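Local atomic coordinates of geranyltranstransferase (Legionella pneumophila subsp. pneumophila, PDB entry 3LOM), a protein that probably makes farnesyl diphosphate, and perhaps geranylgeranyl diphosphate, by magnesium-dependent head-to-tail prenyl transfer, as in other trans-prenyltransferases. Residues E21-N29 with A41-G49. Sequence-based numbering, arbitrary orientation.
Sequences ELYLEQLLN and ALHYALFSG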
loop_
_atom_site.group_PDB
_atom_site.type_symbol
_atom_site.label_atom_id
_atom_site.label_comp_id
_atom_site.label_asym_id
_atom_site.label_seq_id
_atom_site.Cartn_x
_atom_site.Cartn_y
_atom_site.Cartn_z
ATOM N N GLU A 21 17.323 -12.194 4.763
ATOM C CA GLU A 21 18.075 -11.155 4.044
ATOM C C GLU A 21 18.454 -11.591 2.625
ATOM O O GLU A 21 18.375 -10.800 1.679
ATOM C CB GLU A 21 19.322 -10.763 4.830
ATOM C CG GLU A 21 19.022 -10.027 6.129
ATOM C CD GLU A 21 20.266 -9.734 6.948
ATOM O OE1 GLU A 21 21.366 -10.170 6.553
ATOM O OE2 GLU A 21 20.142 -9.058 7.991
ATOM N N LEU A 22 18.828 -12.863 2.493
ATOM C CA LEU A 22 19.222 -13.454 1.218
ATOM C C LEU A 22 18.014 -13.547 0.291
ATOM O O LEU A 22 18.135 -13.328 -0.921
ATOM C CB LEU A 22 19.817 -14.845 1.461
ATOM C CG LEU A 22 21.193 -15.277 0.930
ATOM C CD1 LEU A 22 22.228 -14.146 0.901
ATOM C CD2 LEU A 22 21.711 -16.458 1.757
ATOM N N TYR A 23 16.850 -13.854 0.868
ATOM C CA TYR A 23 15.615 -13.931 0.092
ATOM C C TYR A 23 15.145 -12.553 -0.371
ATOM O O TYR A 23 14.586 -12.432 -1.455
ATOM C CB TYR A 23 14.497 -14.663 0.853
ATOM C CG TYR A 23 13.274 -14.914 -0.006
ATOM C CD1 TYR A 23 12.155 -14.077 0.067
ATOM C CD2 TYR A 23 13.247 -15.967 -0.917
ATOM C CE1 TYR A 23 11.038 -14.296 -0.748
ATOM C CE2 TYR A 23 12.145 -16.190 -1.725
ATOM C CZ TYR A 23 11.043 -15.352 -1.631
ATOM O OH TYR A 23 9.951 -15.573 -2.432
ATOM N N LEU A 24 15.380 -11.522 0.443
ATOM C CA LEU A 24 15.019 -10.148 0.066
ATOM C C LEU A 24 15.855 -9.605 -1.091
ATOM O O LEU A 24 15.302 -8.984 -2.002
ATOM C CB LEU A 24 15.094 -9.188 1.262
ATOM C CG LEU A 24 13.793 -8.842 1.988
ATOM C CD1 LEU A 24 14.064 -7.860 3.128
ATOM C CD2 LEU A 24 12.752 -8.279 1.016
ATOM N N GLU A 25 17.170 -9.844 -1.039
ATOM C CA GLU A 25 18.099 -9.465 -2.114
ATOM C C GLU A 25 17.698 -10.029 -3.457
ATOM O O GLU A 25 17.588 -9.284 -4.438
ATOM C CB GLU A 25 19.525 -9.927 -1.806
ATOM C CG GLU A 25 20.434 -8.849 -1.262
ATOM C CD GLU A 25 20.530 -7.641 -2.174
ATOM O OE1 GLU A 25 21.268 -7.677 -3.179
ATOM O OE2 GLU A 25 19.874 -6.637 -1.863
ATOM N N GLN A 26 17.477 -11.343 -3.485
ATOM C CA GLN A 26 17.082 -12.050 -4.693
ATOM C C GLN A 26 15.806 -11.450 -5.248
ATOM O O GLN A 26 15.740 -11.110 -6.431
ATOM C CB GLN A 26 16.887 -13.547 -4.412
ATOM C CG GLN A 26 18.185 -14.338 -4.261
ATOM C CD GLN A 26 18.954 -14.503 -5.572
ATOM O OE1 GLN A 26 20.186 -14.482 -5.584
ATOM N NE2 GLN A 26 18.230 -14.671 -6.677
ATOM N N LEU A 27 14.821 -11.301 -4.366
ATOM C CA LEU A 27 13.538 -10.674 -4.671
ATOM C C LEU A 27 13.685 -9.277 -5.284
ATOM O O LEU A 27 13.122 -9.006 -6.347
ATOM C CB LEU A 27 12.695 -10.623 -3.394
ATOM C CG LEU A 27 11.261 -10.109 -3.363
ATOM C CD1 LEU A 27 10.414 -10.747 -4.450
ATOM C CD2 LEU A 27 10.697 -10.411 -1.985
ATOM N N LEU A 28 14.457 -8.414 -4.622
ATOM C CA LEU A 28 14.712 -7.050 -5.110
ATOM C C LEU A 28 15.401 -7.008 -6.476
ATOM O O LEU A 28 15.049 -6.187 -7.328
ATOM C CB LEU A 28 15.505 -6.230 -4.082
ATOM C CG LEU A 28 14.734 -5.690 -2.873
ATOM C CD1 LEU A 28 15.683 -5.106 -1.848
ATOM C CD2 LEU A 28 13.683 -4.654 -3.286
ATOM N N ASN A 29 16.350 -7.922 -6.691
ATOM C CA ASN A 29 17.127 -7.967 -7.936
ATOM C C ASN A 29 16.332 -8.514 -9.133
ATOM O O ASN A 29 16.831 -8.516 -10.258
ATOM C CB ASN A 29 18.444 -8.757 -7.754
ATOM C CG ASN A 29 19.416 -8.120 -6.726
ATOM O OD1 ASN A 29 20.424 -8.735 -6.377
ATOM N ND2 ASN A 29 19.118 -6.909 -6.245
ATOM N N ALA A 41 17.454 3.512 -2.654
ATOM C CA ALA A 41 16.859 3.779 -1.343
ATOM C C ALA A 41 16.159 2.575 -0.732
ATOM O O ALA A 41 16.259 2.352 0.475
ATOM C CB ALA A 41 15.945 4.966 -1.394
ATOM N N LEU A 42 15.484 1.786 -1.567
ATOM C CA LEU A 42 14.983 0.464 -1.158
ATOM C C LEU A 42 16.039 -0.375 -0.448
ATOM O O LEU A 42 15.805 -0.880 0.645
ATOM C CB LEU A 42 14.480 -0.324 -2.372
ATOM C CG LEU A 42 13.050 -0.094 -2.852
ATOM C CD1 LEU A 42 12.886 -0.631 -4.256
ATOM C CD2 LEU A 42 12.080 -0.784 -1.919
ATOM N N HIS A 43 17.201 -0.518 -1.086
ATOM C CA HIS A 43 18.297 -1.310 -0.545
ATOM C C HIS A 43 18.900 -0.693 0.708
ATOM O O HIS A 43 19.304 -1.412 1.614
ATOM C CB HIS A 43 19.367 -1.543 -1.618
ATOM C CG HIS A 43 18.986 -2.585 -2.622
ATOM N ND1 HIS A 43 18.437 -2.280 -3.848
ATOM C CD2 HIS A 43 19.050 -3.936 -2.567
ATOM C CE1 HIS A 43 18.192 -3.397 -4.510
ATOM N NE2 HIS A 43 18.557 -4.418 -3.755
ATOM N N TYR A 44 18.954 0.636 0.762
ATOM C CA TYR A 44 19.442 1.333 1.956
ATOM C C TYR A 44 18.543 1.080 3.167
ATOM O O TYR A 44 19.022 0.820 4.280
ATOM C CB TYR A 44 19.557 2.838 1.711
ATOM C CG TYR A 44 20.057 3.599 2.923
ATOM C CD1 TYR A 44 21.412 3.610 3.245
ATOM C CD2 TYR A 44 19.173 4.297 3.757
ATOM C CE1 TYR A 44 21.882 4.290 4.356
ATOM C CE2 TYR A 44 19.634 4.978 4.885
ATOM C CZ TYR A 44 20.994 4.969 5.172
ATOM O OH TYR A 44 21.480 5.637 6.265
ATOM N N ALA A 45 17.239 1.170 2.936
ATOM C CA ALA A 45 16.262 1.051 4.007
ATOM C C ALA A 45 16.101 -0.384 4.508
ATOM O O ALA A 45 16.039 -0.611 5.714
ATOM C CB ALA A 45 14.934 1.616 3.557
ATOM N N LEU A 46 16.069 -1.346 3.583
ATOM C CA LEU A 46 15.772 -2.746 3.915
ATOM C C LEU A 46 16.870 -3.563 4.595
ATOM O O LEU A 46 16.580 -4.613 5.169
ATOM C CB LEU A 46 15.306 -3.508 2.672
ATOM C CG LEU A 46 13.805 -3.544 2.377
ATOM C CD1 LEU A 46 13.555 -4.472 1.211
ATOM C CD2 LEU A 46 13.003 -3.995 3.600
ATOM N N PHE A 47 18.121 -3.121 4.518
ATOM C CA PHE A 47 19.210 -3.938 5.044
ATOM C C PHE A 47 20.005 -3.229 6.115
ATOM O O PHE A 47 20.571 -2.160 5.883
ATOM C CB PHE A 47 20.117 -4.446 3.925
ATOM C CG PHE A 47 19.424 -5.363 2.964
ATOM C CD1 PHE A 47 18.927 -4.878 1.760
ATOM C CD2 PHE A 47 19.251 -6.709 3.270
ATOM C CE1 PHE A 47 18.272 -5.728 0.864
ATOM C CE2 PHE A 47 18.598 -7.571 2.379
ATOM C CZ PHE A 47 18.111 -7.077 1.176
ATOM N N SER A 48 20.020 -3.839 7.299
ATOM C CA SER A 48 20.733 -3.302 8.448
ATOM C C SER A 48 21.354 -4.429 9.262
ATOM O O SER A 48 21.120 -5.614 8.988
ATOM C CB SER A 48 19.790 -2.477 9.332
ATOM O OG SER A 48 19.251 -1.377 8.618
ATOM N N GLY A 49 22.155 -4.044 10.257
ATOM C CA GLY A 49 22.696 -4.977 11.241
ATOM C C GLY A 49 21.649 -5.367 12.271
ATOM O O GLY A 49 20.571 -4.760 12.342
#
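CD1 of Leu28 sits over one face of the His43 imidazole, a CH-pi contact 3.8 Å from the ring centroid and offset toward the rim. Leu28 CD1 also lies at the edge of the Phe47 ring and packs 3.8 Å from Leu46 CD1, while the other branch of Leu28, CD2, faces Leu42 CD1. Phe47 reaches across to helix 5-28, bringing CZ to 3.7 Å from Leu24 CB and its CE2 edge to 3.3 Å from Glu21 O. That carbonyl already accepts the helical bond from Glu25 N. Further in, Leu24 and Leu46 cross at about a right angle, with CD2 of the former 3.9 Å from CD1 of the latter.

The segments lie on consecutive helices of the all-helical prenyltransferase fold, 5-28 and 36-46, with Phe47 just beyond the second. The helices run antiparallel (172°) with their axes 11.7 Å apart; long side chains span that distance. Leu46 continues inward onto Leu81 of helix 69-91, and Leu42 touches Ile157 of the second subunit.

Toward the outer side, Glu25 bends at chi2 (-56°) and brings OE2 in at the His43 edge, 2.9 Å from CD2; its approach to NE2 is too poorly angled for a hydrogen bond. Glu25 OE2 also comes within 3.3 Å of Phe47 CE1, so one oxygen touches both rings. Carboxylate and imidazole planes are turned 60° apart. On the far side of the imidazole, ND1 donates to Arg39 O, one turn earlier on its own helix, which helps set the ring's rotation.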